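Local atomic coordinates of ABC transporter, substrate-binding protein (Clostridium perfringens, PDB entry 4EDP), a protein that probably serves as the extracellular solute-binding component of an ABC transporter, capturing its substrate outside the membrane for delivery to the transporter. Residues 203-208 against 344-349; 146-151 against 248-253; 73-78 against 90-95. One frame throughout, in Å; residues are numbered along the deposited sequence.

Interaction 1 (203-208 against 344-349)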
ATOM      1  N   LYS A 203     -15.976   2.541  17.995  1.00 13.42           N
ATOM      2  CA  LYS A 203     -17.155   1.933  18.608  1.00 14.69           C
ATOM      3  C   LYS A 203     -17.658   0.803  17.701  1.00 14.57           C
ATOM      4  O   LYS A 203     -18.147  -0.221  18.203  1.00 16.28           O
ATOM      5  CB  LYS A 203     -18.265   2.951  18.874  1.00 15.39           C
ATOM      6  CG  LYS A 203     -17.962   3.966  19.970  1.00 18.12           C
ATOM      7  CD  LYS A 203     -17.784   3.321  21.342  1.00 24.09           C
ATOM      8  CE  LYS A 203     -17.622   4.386  22.428  1.00 29.53           C
ATOM      9  NZ  LYS A 203     -17.507   3.796  23.798  1.00 35.44           N
ATOM     10  N   GLU A 204     -17.547   0.973  16.379  1.00 13.59           N
ATOM     11  CA  GLU A 204     -17.951  -0.096  15.450  1.00 13.36           C
ATOM     12  C   GLU A 204     -16.957  -1.257  15.540  1.00 12.61           C
ATOM     13  O   GLU A 204     -17.345  -2.415  15.429  1.00 12.66           O
ATOM     14  CB  GLU A 204     -18.096   0.390  14.013  1.00 13.55           C
ATOM     15  CG  GLU A 204     -19.264   1.325  13.787  1.00 16.03           C
ATOM     16  CD  GLU A 204     -20.630   0.645  13.955  1.00 23.83           C
ATOM     17  OE1 GLU A 204     -20.718  -0.596  14.022  1.00 24.99           O
ATOM     18  OE2 GLU A 204     -21.628   1.367  13.999  1.00 32.74           O
ATOM     19  N   LEU A 205     -15.688  -0.955  15.741  1.00 13.05           N
ATOM     20  CA  LEU A 205     -14.686  -2.020  15.911  1.00 13.50           C
ATOM     21  C   LEU A 205     -14.985  -2.830  17.182  1.00 15.02           C
ATOM     22  O   LEU A 205     -14.802  -4.055  17.186  1.00 14.02           O
ATOM     23  CB  LEU A 205     -13.267  -1.466  15.886  1.00 13.04           C
ATOM     24  CG  LEU A 205     -12.798  -0.963  14.508  1.00 13.25           C
ATOM     25  CD1 LEU A 205     -11.500  -0.212  14.622  1.00 14.39           C
ATOM     26  CD2 LEU A 205     -12.642  -2.146  13.519  1.00 15.37           C
ATOM     27  N   GLU A 206     -15.421  -2.171  18.260  1.00 14.77           N
ATOM     28  CA  GLU A 206     -15.813  -2.910  19.469  1.00 16.48           C
ATOM     29  C   GLU A 206     -16.929  -3.882  19.115  1.00 16.00           C
ATOM     30  O   GLU A 206     -16.940  -5.046  19.571  1.00 15.87           O
ATOM     31  CB  GLU A 206     -16.352  -1.989  20.591  1.00 18.60           C
ATOM     32  CG  GLU A 206     -15.379  -1.065  21.184  1.00 21.72           C
ATOM     33  CD  GLU A 206     -15.970  -0.257  22.346  1.00 28.42           C
ATOM     34  OE1 GLU A 206     -17.213  -0.223  22.518  1.00 27.08           O
ATOM     35  OE2 GLU A 206     -15.175   0.341  23.090  1.00 35.51           O
ATOM     36  N   ALA A 207     -17.885  -3.402  18.318  1.00 14.86           N
ATOM     37  CA  ALA A 207     -19.022  -4.215  17.919  1.00 14.82           C
ATOM     38  C   ALA A 207     -18.615  -5.401  17.045  1.00 14.05           C
ATOM     39  O   ALA A 207     -19.321  -6.407  16.995  1.00 13.98           O
ATOM     40  CB  ALA A 207     -20.081  -3.370  17.210  1.00 13.75           C
ATOM     41  N   LEU A 208     -17.485  -5.294  16.356  1.00 11.28           N
ATOM     42  CA  LEU A 208     -17.028  -6.385  15.484  1.00 12.27           C
ATOM     43  C   LEU A 208     -16.306  -7.505  16.253  1.00 12.59           C
ATOM     44  O   LEU A 208     -16.137  -8.614  15.731  1.00 12.94           O
ATOM     45  CB  LEU A 208     -16.060  -5.811  14.451  1.00 11.74           C
ATOM     46  CG  LEU A 208     -15.537  -6.711  13.348  1.00 11.35           C
ATOM     47  CD1 LEU A 208     -16.714  -7.202  12.467  1.00 12.01           C
ATOM     48  CD2 LEU A 208     -14.514  -5.939  12.511  1.00 10.70           C
ATOM     49  N   ASN A 344      -3.416   3.139  20.400  0.60 22.17           N
ATOM     50  CA  ASN A 344      -3.865   2.971  21.782  0.60 24.32           C
ATOM     51  C   ASN A 344      -5.292   2.427  21.831  0.60 23.84           C
ATOM     52  O   ASN A 344      -5.564   1.437  22.512  0.60 25.82           O
ATOM     53  CB  ASN A 344      -3.781   4.291  22.556  0.60 25.51           C
ATOM     54  CG  ASN A 344      -2.359   4.688  22.895  0.60 28.23           C
ATOM     55  OD1 ASN A 344      -1.420   3.937  22.643  0.60 31.30           O
ATOM     56  ND2 ASN A 344      -2.195   5.864  23.498  0.60 28.09           N
ATOM     57  N   ASN A 345      -6.192   3.070  21.100  1.00 23.10           N
ATOM     58  CA  ASN A 345      -7.603   2.644  21.045  1.00 22.46           C
ATOM     59  C   ASN A 345      -7.761   1.212  20.535  1.00 21.76           C
ATOM     60  O   ASN A 345      -8.536   0.422  21.084  1.00 21.99           O
ATOM     61  CB  ASN A 345      -8.407   3.545  20.113  1.00 21.55           C
ATOM     62  CG  ASN A 345      -8.782   4.884  20.734  1.00 28.91           C
ATOM     63  OD1 ASN A 345      -8.791   5.044  21.954  1.00 32.31           O
ATOM     64  ND2 ASN A 345      -9.147   5.842  19.878  1.00 32.73           N
ATOM     65  N   TRP A 346      -7.026   0.893  19.476  1.00 19.74           N
ATOM     66  CA  TRP A 346      -7.086  -0.432  18.845  1.00 20.45           C
ATOM     67  C   TRP A 346      -6.655  -1.514  19.814  1.00 23.29           C
ATOM     68  O   TRP A 346      -7.366  -2.499  20.011  1.00 23.05           O
ATOM     69  CB  TRP A 346      -6.171  -0.460  17.626  1.00 18.43           C
ATOM     70  CG  TRP A 346      -6.158  -1.763  16.869  1.00 18.75           C
ATOM     71  CD1 TRP A 346      -5.418  -2.882  17.161  1.00 19.68           C
ATOM     72  CD2 TRP A 346      -6.880  -2.062  15.661  1.00 16.77           C
ATOM     73  NE1 TRP A 346      -5.648  -3.853  16.216  1.00 22.22           N
ATOM     74  CE2 TRP A 346      -6.533  -3.371  15.281  1.00 18.57           C
ATOM     75  CE3 TRP A 346      -7.768  -1.336  14.856  1.00 14.28           C
ATOM     76  CZ2 TRP A 346      -7.064  -3.981  14.147  1.00 16.63           C
ATOM     77  CZ3 TRP A 346      -8.297  -1.934  13.729  1.00 17.18           C
ATOM     78  CH2 TRP A 346      -7.945  -3.252  13.382  1.00 18.67           C
ATOM     79  N   ASN A 347      -5.483  -1.328  20.413  1.00 25.30           N
ATOM     80  CA  ASN A 347      -4.964  -2.295  21.366  1.00 28.23           C
ATOM     81  C   ASN A 347      -5.876  -2.463  22.582  1.00 30.35           C
ATOM     82  O   ASN A 347      -6.059  -3.569  23.064  1.00 32.04           O
ATOM     83  CB  ASN A 347      -3.536  -1.926  21.789  1.00 29.52           C
ATOM     84  CG  ASN A 347      -2.524  -2.105  20.658  1.00 29.13           C
ATOM     85  OD1 ASN A 347      -2.770  -2.852  19.711  1.00 30.41           O
ATOM     86  ND2 ASN A 347      -1.376  -1.445  20.767  1.00 27.47           N
ATOM     87  N   ARG A 348      -6.439  -1.367  23.075  1.00 31.22           N
ATOM     88  CA  ARG A 348      -7.356  -1.418  24.207  1.00 33.90           C
ATOM     89  C   ARG A 348      -8.565  -2.278  23.852  1.00 33.85           C
ATOM     90  O   ARG A 348      -9.030  -3.080  24.658  1.00 34.38           O
ATOM     91  CB  ARG A 348      -7.799   0.001  24.580  1.00 34.21           C
ATOM     92  CG  ARG A 348      -8.870   0.099  25.665  1.00 39.39           C
ATOM     93  CD  ARG A 348      -9.174   1.560  25.986  1.00 42.60           C
ATOM     94  NE  ARG A 348      -9.573   2.314  24.798  1.00 45.33           N
ATOM     95  CZ  ARG A 348     -10.814   2.374  24.316  1.00 47.82           C
ATOM     96  NH1 ARG A 348     -11.805   1.726  24.919  1.00 49.89           N
ATOM     97  NH2 ARG A 348     -11.066   3.080  23.219  1.00 48.13           N
ATOM     98  N   ILE A 349      -9.048  -2.124  22.625  1.00 32.31           N
ATOM     99  CA  ILE A 349     -10.215  -2.860  22.141  1.00 33.41           C
ATOM    100  C   ILE A 349      -9.988  -4.295  21.727  1.00 33.96           C
ATOM    101  O   ILE A 349     -10.753  -5.181  22.099  1.00 35.11           O
ATOM    102  CB  ILE A 349     -10.799  -2.201  20.877  1.00 31.63           C
ATOM    103  CG1 ILE A 349     -11.534  -0.925  21.234  1.00 33.96           C
ATOM    104  CG2 ILE A 349     -11.768  -3.141  20.205  1.00 30.95           C
ATOM    105  CD1 ILE A 349     -12.106  -0.228  20.015  1.00 32.81           C
TER
HETATM  106  O   HOH W   1     -13.888   2.560  21.453  1.00 35.44           O
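Two helices running nearly parallel, 199-208 and the C-terminal 332-350, meet here mainly through side chains; the axes of 203-208 and 344-349 cross at -24° and come no closer than 10.3 Å, with one layer of side chains between them. The apolar part is carried by Leu-205, Ile-349 and Trp-346. Leu-205 reaches out with CD1, which touches the six-membered ring of Trp-346 obliquely, 3.7 Å from CZ3. A first torsion with CG anti to the backbone N brings the indole there. The CB of Ile-349 is directed toward the other helix, and its CD1 lies against the aliphatic stem of Glu-206, 3.6 Å from CG, the two chains crossing at about a right angle; its CG2 branch faces the CA of the same glutamate. The polar part lies on the more exposed side. Beyond CG the Glu-206 chain is extended, so its carboxylate passes the isoleucine and stops with OE2 4.1 Å from Arg-348 NH1, too far for a salt bridge, the two planes 71° apart. A water fills in: it donates to Glu-206 OE2 at 3.0 Å and weakly accepts from Arg-348 NH2. That NH2 also gives an almost straight bond (168°) to Asn-345 OD1 one turn back, 3.3 Å long, entering from above the carbonyl plane. Phe-202 and Met-181 extend the apolar layer around Trp-346. Glu-206 thus serves both parts, its methylenes packing on Ile-349 while its carboxylate faces arginine; the association rests on apolar packing, with charge attraction at the edge probably softened by the intervening water.

Interaction 2 (146-151 against 248-253)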
ATOM      1  N   ASP A 146     -14.351 -17.905   2.007  1.00 15.84           N
ATOM      2  CA  ASP A 146     -14.518 -19.336   1.686  1.00 17.42           C
ATOM      3  C   ASP A 146     -16.030 -19.476   1.469  1.00 17.88           C
ATOM      4  O   ASP A 146     -16.791 -19.493   2.427  1.00 18.37           O
ATOM      5  CB  ASP A 146     -14.077 -20.230   2.845  1.00 18.74           C
ATOM      6  CG  ASP A 146     -14.414 -21.691   2.617  1.00 22.38           C
ATOM      7  OD1 ASP A 146     -14.889 -22.048   1.514  1.00 20.54           O
ATOM      8  OD2 ASP A 146     -14.233 -22.490   3.566  1.00 26.22           O
ATOM      9  N   PRO A 147     -16.468 -19.562   0.210  1.00 19.54           N
ATOM     10  CA  PRO A 147     -17.897 -19.586  -0.072  1.00 21.57           C
ATOM     11  C   PRO A 147     -18.600 -20.871   0.356  1.00 24.65           C
ATOM     12  O   PRO A 147     -19.820 -20.869   0.512  1.00 26.16           O
ATOM     13  CB  PRO A 147     -17.947 -19.388  -1.596  1.00 22.73           C
ATOM     14  CG  PRO A 147     -16.673 -19.971  -2.083  1.00 21.96           C
ATOM     15  CD  PRO A 147     -15.658 -19.699  -1.016  1.00 19.21           C
ATOM     16  N   SER A 148     -17.839 -21.930   0.625  1.00 25.61           N
ATOM     17  CA  SER A 148     -18.435 -23.201   1.025  1.00 27.97           C
ATOM     18  C   SER A 148     -19.048 -23.179   2.421  1.00 28.19           C
ATOM     19  O   SER A 148     -19.741 -24.122   2.797  1.00 27.95           O
ATOM     20  CB  SER A 148     -17.420 -24.341   0.919  1.00 29.42           C
ATOM     21  OG  SER A 148     -16.378 -24.186   1.856  1.00 30.48           O
ATOM     22  N   ALA A 149     -18.789 -22.128   3.197  1.00 26.05           N
ATOM     23  CA  ALA A 149     -19.385 -21.994   4.514  1.00 26.96           C
ATOM     24  C   ALA A 149     -20.827 -21.511   4.339  1.00 26.96           C
ATOM     25  O   ALA A 149     -21.615 -21.520   5.283  1.00 27.41           O
ATOM     26  CB  ALA A 149     -18.588 -21.022   5.372  1.00 25.28           C
ATOM     27  N   GLY A 150     -21.166 -21.079   3.131  1.00 26.48           N
ATOM     28  CA  GLY A 150     -22.513 -20.606   2.820  1.00 26.91           C
ATOM     29  C   GLY A 150     -22.948 -19.325   3.528  1.00 25.75           C
ATOM     30  O   GLY A 150     -24.135 -19.096   3.710  1.00 27.67           O
ATOM     31  N   ILE A 151     -22.001 -18.510   3.964  1.00 22.61           N
ATOM     32  CA  ILE A 151     -22.335 -17.243   4.615  1.00 21.52           C
ATOM     33  C   ILE A 151     -22.132 -16.170   3.565  1.00 20.35           C
ATOM     34  O   ILE A 151     -21.025 -16.010   3.063  1.00 19.90           O
ATOM     35  CB  ILE A 151     -21.445 -16.956   5.838  1.00 21.41           C
ATOM     36  CG1 ILE A 151     -21.567 -18.059   6.885  1.00 22.14           C
ATOM     37  CG2 ILE A 151     -21.812 -15.615   6.476  1.00 20.08           C
ATOM     38  CD1 ILE A 151     -20.573 -17.910   8.023  1.00 22.37           C
ATOM     39  N   LYS A 248      -5.895 -22.802  -0.497  1.00 25.74           N
ATOM     40  CA  LYS A 248      -7.308 -23.144  -0.538  1.00 24.84           C
ATOM     41  C   LYS A 248      -7.914 -22.525  -1.788  1.00 24.52           C
ATOM     42  O   LYS A 248      -8.479 -21.441  -1.714  1.00 20.87           O
ATOM     43  CB  LYS A 248      -7.981 -22.601   0.711  1.00 24.43           C
ATOM     44  CG  LYS A 248      -9.397 -23.018   0.876  1.00 27.12           C
ATOM     45  CD  LYS A 248      -9.925 -22.578   2.217  1.00 31.03           C
ATOM     46  CE  LYS A 248     -11.316 -23.144   2.502  1.00 33.45           C
ATOM     47  NZ  LYS A 248     -11.314 -24.629   2.478  1.00 32.94           N
ATOM     48  N   PRO A 249      -7.822 -23.224  -2.937  1.00 25.09           N
ATOM     49  CA  PRO A 249      -8.282 -22.628  -4.210  1.00 25.25           C
ATOM     50  C   PRO A 249      -9.753 -22.214  -4.334  1.00 23.05           C
ATOM     51  O   PRO A 249     -10.074 -21.403  -5.202  1.00 25.92           O
ATOM     52  CB  PRO A 249      -7.891 -23.684  -5.262  1.00 27.22           C
ATOM     53  CG  PRO A 249      -7.653 -24.918  -4.501  1.00 27.61           C
ATOM     54  CD  PRO A 249      -7.151 -24.517  -3.168  1.00 27.60           C
ATOM     55  N   GLU A 250     -10.618 -22.739  -3.472  0.50 22.70           N
ATOM     56  CA  GLU A 250     -12.036 -22.372  -3.503  0.50 21.18           C
ATOM     57  C   GLU A 250     -12.333 -20.946  -2.992  0.50 18.38           C
ATOM     58  O   GLU A 250     -13.461 -20.469  -3.135  0.50 16.53           O
ATOM     59  CB  GLU A 250     -12.888 -23.399  -2.730  0.50 22.00           C
ATOM     60  CG  GLU A 250     -12.880 -24.820  -3.350  0.50 24.82           C
ATOM     61  CD  GLU A 250     -13.820 -25.814  -2.659  0.50 27.93           C
ATOM     62  OE1 GLU A 250     -13.759 -27.021  -2.993  0.50 30.56           O
ATOM     63  OE2 GLU A 250     -14.620 -25.407  -1.786  0.50 29.40           O
ATOM     64  N   VAL A 251     -11.349 -20.257  -2.405  1.00 15.92           N
ATOM     65  CA  VAL A 251     -11.615 -18.916  -1.884  1.00 14.35           C
ATOM     66  C   VAL A 251     -11.874 -17.933  -3.041  1.00 13.01           C
ATOM     67  O   VAL A 251     -11.393 -18.144  -4.158  1.00 12.75           O
ATOM     68  CB  VAL A 251     -10.504 -18.342  -0.950  1.00 14.64           C
ATOM     69  CG1 VAL A 251     -10.381 -19.188   0.347  1.00 14.23           C
ATOM     70  CG2 VAL A 251      -9.162 -18.205  -1.702  1.00 14.42           C
ATOM     71  N   ILE A 252     -12.700 -16.931  -2.756  1.00 11.43           N
ATOM     72  CA  ILE A 252     -13.025 -15.847  -3.674  1.00 10.89           C
ATOM     73  C   ILE A 252     -12.621 -14.507  -3.044  1.00 11.08           C
ATOM     74  O   ILE A 252     -12.473 -14.387  -1.815  1.00 11.02           O
ATOM     75  CB  ILE A 252     -14.549 -15.849  -4.039  1.00 10.59           C
ATOM     76  CG1 ILE A 252     -15.425 -15.550  -2.824  1.00 11.64           C
ATOM     77  CG2 ILE A 252     -14.923 -17.199  -4.658  1.00 13.32           C
ATOM     78  CD1 ILE A 252     -16.943 -15.483  -3.151  1.00 14.37           C
ATOM     79  N   ASN A 253     -12.440 -13.503  -3.902  1.00 11.70           N
ATOM     80  CA  ASN A 253     -12.054 -12.167  -3.492  1.00 10.31           C
ATOM     81  C   ASN A 253     -13.203 -11.218  -3.769  1.00 11.46           C
ATOM     82  O   ASN A 253     -13.457 -10.831  -4.922  1.00 10.54           O
ATOM     83  CB  ASN A 253     -10.820 -11.746  -4.282  1.00 10.92           C
ATOM     84  CG  ASN A 253     -10.222 -10.460  -3.803  1.00 12.18           C
ATOM     85  OD1 ASN A 253     -10.247 -10.141  -2.614  1.00 17.25           O
ATOM     86  ND2 ASN A 253      -9.623  -9.712  -4.741  1.00 17.28           N
TER
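Lys-248, the first residue to leave helical geometry after helix 238-247, sends its side chain out in extended form, CG anti to the backbone N. The extended chain carries CE to 3.2 Å from Asp-146 OD2, and the bend at chi4 (59°) sets NZ, 3.8 Å from the same oxygen, in a long salt bridge. The other oxygen is already engaged. Asp-146 OD1 receives the Ser-148 hydroxyl on its syn lone pair, with OG 2.6 Å away, and the Ser-148 backbone N from above the carboxylate plane at 3.1 Å, closing an Asx turn. These two bonds hold the carboxylate in place at the start of the 3-10 segment 147-149, so the lysine approaches a group of largely fixed rotation. From Lys-248 the chain makes a type I beta turn to Val-251. Glu-250 supplies its carbonyl O, against which the Pro-147 ring abuts, CD 3.1 Å away. The Glu-250 carboxylate, at the end of an extended chain, comes alongside Ser-148 CB, and with OE2 4.7 Å from Asp-146 OD1 the like charges may repel mildly. Val-251 brings CG1 near Asp-146 CA, and Ile-252 rests its CG2 on Pro-147 CG at 4.2 Å. Val-251 turns inward among Phe-226, Phe-241 and Ile-244 of helices 219-227 and 238-247. Ile-252 opens strand 252-254, which pairs antiparallel with strand 135-145 through Val-145, while Asp-146 makes a backbone hydrogen bond with Val-232; this surface contact therefore sits at the sheet's rim, where one strand ends and its neighbour begins.

Interaction 3 (73-78 against 90-95). With ACT (acetate ion), chain E.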
ATOM      1  N   SER A  73      11.184   1.574   8.093  1.00 23.94           N
ATOM      2  CA  SER A  73      11.496   2.246   9.335  1.00 25.01           C
ATOM      3  C   SER A  73      12.971   2.528   9.568  1.00 26.21           C
ATOM      4  O   SER A  73      13.337   3.643   9.960  1.00 25.64           O
ATOM      5  CB  SER A  73      10.902   1.464  10.504  1.00 26.48           C
ATOM      6  OG  SER A  73      11.209   2.108  11.723  1.00 32.45           O
ATOM      7  N   GLU A  74      13.821   1.543   9.311  1.00 26.66           N
ATOM      8  CA  GLU A  74      15.237   1.748   9.539  1.00 28.80           C
ATOM      9  C   GLU A  74      15.828   2.741   8.549  1.00 27.11           C
ATOM     10  O   GLU A  74      16.654   3.553   8.926  1.00 27.31           O
ATOM     11  CB  GLU A  74      16.003   0.421   9.564  1.00 31.08           C
ATOM     12  CG  GLU A  74      15.967  -0.414   8.314  1.00 33.55           C
ATOM     13  CD  GLU A  74      16.466  -1.844   8.573  1.00 38.39           C
ATOM     14  OE1 GLU A  74      16.328  -2.712   7.687  1.00 39.94           O
ATOM     15  OE2 GLU A  74      16.974  -2.107   9.682  1.00 45.94           O
ATOM     16  N   ARG A  75      15.419   2.674   7.291  1.00 25.00           N
ATOM     17  CA  ARG A  75      15.915   3.620   6.300  1.00 25.05           C
ATOM     18  C   ARG A  75      15.447   5.038   6.638  1.00 24.71           C
ATOM     19  O   ARG A  75      16.242   5.976   6.607  1.00 25.79           O
ATOM     20  CB  ARG A  75      15.496   3.214   4.884  1.00 22.57           C
ATOM     21  CG  ARG A  75      16.164   1.927   4.451  1.00 25.56           C
ATOM     22  CD  ARG A  75      15.899   1.529   3.018  1.00 24.26           C
ATOM     23  NE  ARG A  75      14.504   1.178   2.744  1.00 22.27           N
ATOM     24  CZ  ARG A  75      13.626   1.980   2.163  1.00 20.07           C
ATOM     25  NH1 ARG A  75      12.388   1.552   1.947  1.00 22.98           N
ATOM     26  NH2 ARG A  75      13.982   3.198   1.780  1.00 19.34           N
ATOM     27  N   LEU A  76      14.166   5.191   6.968  1.00 24.68           N
ATOM     28  CA  LEU A  76      13.637   6.511   7.317  1.00 24.41           C
ATOM     29  C   LEU A  76      14.308   7.080   8.570  1.00 25.28           C
ATOM     30  O   LEU A  76      14.677   8.245   8.613  1.00 24.97           O
ATOM     31  CB  LEU A  76      12.122   6.459   7.537  1.00 23.41           C
ATOM     32  CG  LEU A  76      11.518   7.813   7.946  1.00 24.25           C
ATOM     33  CD1 LEU A  76      11.786   8.880   6.876  1.00 25.32           C
ATOM     34  CD2 LEU A  76      10.022   7.697   8.240  1.00 25.50           C
ATOM     35  N   THR A  77      14.455   6.258   9.593  1.00 27.35           N
ATOM     36  CA  THR A  77      15.073   6.710  10.836  1.00 28.80           C
ATOM     37  C   THR A  77      16.493   7.204  10.620  1.00 29.16           C
ATOM     38  O   THR A  77      16.875   8.259  11.144  1.00 29.50           O
ATOM     39  CB  THR A  77      15.082   5.592  11.889  1.00 30.06           C
ATOM     40  OG1 THR A  77      13.732   5.182  12.140  1.00 32.19           O
ATOM     41  CG2 THR A  77      15.731   6.068  13.183  1.00 33.98           C
ATOM     42  N   LYS A  78      17.266   6.455   9.835  0.50 29.11           N
ATOM     43  CA  LYS A  78      18.654   6.817   9.571  0.50 30.24           C
ATOM     44  C   LYS A  78      18.756   8.171   8.877  0.50 29.35           C
ATOM     45  O   LYS A  78      19.516   9.032   9.317  0.50 30.62           O
ATOM     46  CB  LYS A  78      19.368   5.738   8.742  0.50 30.73           C
ATOM     47  CG  LYS A  78      20.880   5.939   8.672  0.50 32.80           C
ATOM     48  CD  LYS A  78      21.623   4.834   7.908  0.50 33.71           C
ATOM     49  CE  LYS A  78      21.273   4.826   6.431  0.50 33.30           C
ATOM     50  NZ  LYS A  78      22.073   3.849   5.656  0.50 34.42           N
ATOM     51  N   THR A  90      14.474   8.281  -2.453  1.00 18.00           N
ATOM     52  CA  THR A  90      13.996   7.367  -1.444  1.00 18.39           C
ATOM     53  C   THR A  90      12.664   6.715  -1.766  1.00 16.58           C
ATOM     54  O   THR A  90      11.664   7.400  -2.030  1.00 14.23           O
ATOM     55  CB  THR A  90      13.841   8.140  -0.118  1.00 18.47           C
ATOM     56  OG1 THR A  90      15.117   8.687   0.279  1.00 18.58           O
ATOM     57  CG2 THR A  90      13.294   7.246   0.994  1.00 21.15           C
ATOM     58  N   TYR A  91      12.670   5.390  -1.750  1.00 15.87           N
ATOM     59  CA  TYR A  91      11.464   4.572  -1.955  1.00 15.62           C
ATOM     60  C   TYR A  91      10.887   4.213  -0.573  1.00 15.83           C
ATOM     61  O   TYR A  91      11.597   3.663   0.271  1.00 16.94           O
ATOM     62  CB  TYR A  91      11.793   3.252  -2.666  1.00 15.59           C
ATOM     63  CG  TYR A  91      11.986   3.234  -4.168  1.00 17.41           C
ATOM     64  CD1 TYR A  91      13.154   3.681  -4.759  1.00 19.17           C
ATOM     65  CD2 TYR A  91      11.018   2.677  -4.994  1.00 18.71           C
ATOM     66  CE1 TYR A  91      13.332   3.609  -6.147  1.00 20.35           C
ATOM     67  CE2 TYR A  91      11.184   2.606  -6.363  1.00 18.20           C
ATOM     68  CZ  TYR A  91      12.347   3.075  -6.937  1.00 20.50           C
ATOM     69  OH  TYR A  91      12.515   2.989  -8.290  1.00 19.93           O
ATOM     70  N   LEU A  92       9.615   4.523  -0.333  1.00 15.31           N
ATOM     71  CA  LEU A  92       8.940   4.184   0.925  1.00 15.42           C
ATOM     72  C   LEU A  92       7.456   3.949   0.708  1.00 15.12           C
ATOM     73  O   LEU A  92       6.869   4.403  -0.283  1.00 14.03           O
ATOM     74  CB  LEU A  92       9.041   5.334   1.956  1.00 14.69           C
ATOM     75  CG  LEU A  92      10.407   5.725   2.553  1.00 16.13           C
ATOM     76  CD1 LEU A  92      10.352   7.103   3.237  1.00 15.56           C
ATOM     77  CD2 LEU A  92      10.873   4.631   3.504  1.00 15.49           C
ATOM     78  N   ALA A  93       6.854   3.215   1.637  1.00 16.80           N
ATOM     79  CA  ALA A  93       5.411   3.088   1.669  1.00 15.48           C
ATOM     80  C   ALA A  93       4.932   4.520   1.974  1.00 15.46           C
ATOM     81  O   ALA A  93       5.597   5.267   2.703  1.00 15.36           O
ATOM     82  CB  ALA A  93       4.968   2.123   2.765  1.00 16.88           C
ATOM     83  N   GLU A  94       3.795   4.918   1.419  1.00 15.09           N
ATOM     84  CA  GLU A  94       3.314   6.291   1.613  1.00 14.25           C
ATOM     85  C   GLU A  94       3.243   6.722   3.094  1.00 14.93           C
ATOM     86  O   GLU A  94       3.572   7.874   3.420  1.00 14.66           O
ATOM     87  CB  GLU A  94       1.942   6.484   0.944  1.00 13.96           C
ATOM     88  CG  GLU A  94       1.511   7.936   0.982  1.00 16.60           C
ATOM     89  CD  GLU A  94       0.116   8.201   0.473  1.00 20.40           C
ATOM     90  OE1 GLU A  94      -0.637   7.238   0.212  1.00 18.51           O
ATOM     91  OE2 GLU A  94      -0.223   9.403   0.371  1.00 21.82           O
ATOM     92  N   SER A  95       2.817   5.819   3.984  1.00 15.13           N
ATOM     93  CA  SER A  95       2.695   6.154   5.420  1.00 16.87           C
ATOM     94  C   SER A  95       4.023   6.650   5.983  1.00 17.09           C
ATOM     95  O   SER A  95       4.046   7.579   6.789  1.00 18.08           O
ATOM     96  CB  SER A  95       2.201   4.968   6.250  1.00 18.30           C
ATOM     97  OG  SER A  95       3.147   3.918   6.258  1.00 21.14           O
TER
HETATM   98  C   ACT E 403      10.207   0.491  -9.310  1.00 27.30           C
HETATM   99  O   ACT E 403      10.709   1.606  -9.622  1.00 25.80           O
HETATM  100  OXT ACT E 403       9.136   0.176  -9.895  1.00 27.78           O
HETATM  101  CH3 ACT E 403      10.838  -0.430  -8.308  1.00 25.30           C
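Arg-75 leaves its helix with CG anti to the carbonyl carbon (chi1 -67°) and bends at chi3 (-66°), turning its guanidinium end-on to the strand. NH1 and NH2 both reach the carbonyl O of Tyr-91, at 2.8 and 2.9 Å, and this fork lies in the planes of both the carbonyl and the guanidinium. Each bond is bent, as sharing one acceptor requires. Further bonds from NE to Gly-70 O and from NH2 to Ser-40 OG, with a cation-pi contact to Trp-42, fix the buried cation. Leu-92 and Arg-75 lie alongside one another, pointing opposite ways, with Leu-92 CD2 3.8 Å from Arg-75 NH1, while Leu-92 CD1 meets Leu-76 CD1 at 4.3 Å. The Tyr-91 ring extends to the side remote from the helix, so the residue presents its carbonyl to arginine and its phenol to a bound acetate. Tyr-91 OH donates to acetate O at 2.6 Å, the acetate O lying at the ring's edge, in its plane; the ion probably comes from the crystallisation liquor but may mark a pocket. Strand 65-69, helix 72-81 and strand 89-93 form a beta-alpha-beta crossover that steps over strand 37-41, to which both strands pair in parallel, a basic unit of the periplasmic-binding-protein fold.

In the fold
The three contacts are spread widely over a single chain. Interaction 3 comes first in sequence and closes before the others open; interactions 1 and 2 then alternate their segments, so the chain passes from 146-151 to 203-208, back to 248-253 and finally to 344-349. Centres of interactions 1 and 2 lie about 27 Å apart, those of 1 and 3 about 28 Å, and those of 2 and 3 about 36 Å, the last pair on opposite sides of the chain's centre yet both reaching the same mixed sheet. Interaction 1 joins helices, including the C-terminal one. Such an arrangement is consistent with the two-lobed solute-binding fold, in which the chain crosses between lobes more than once.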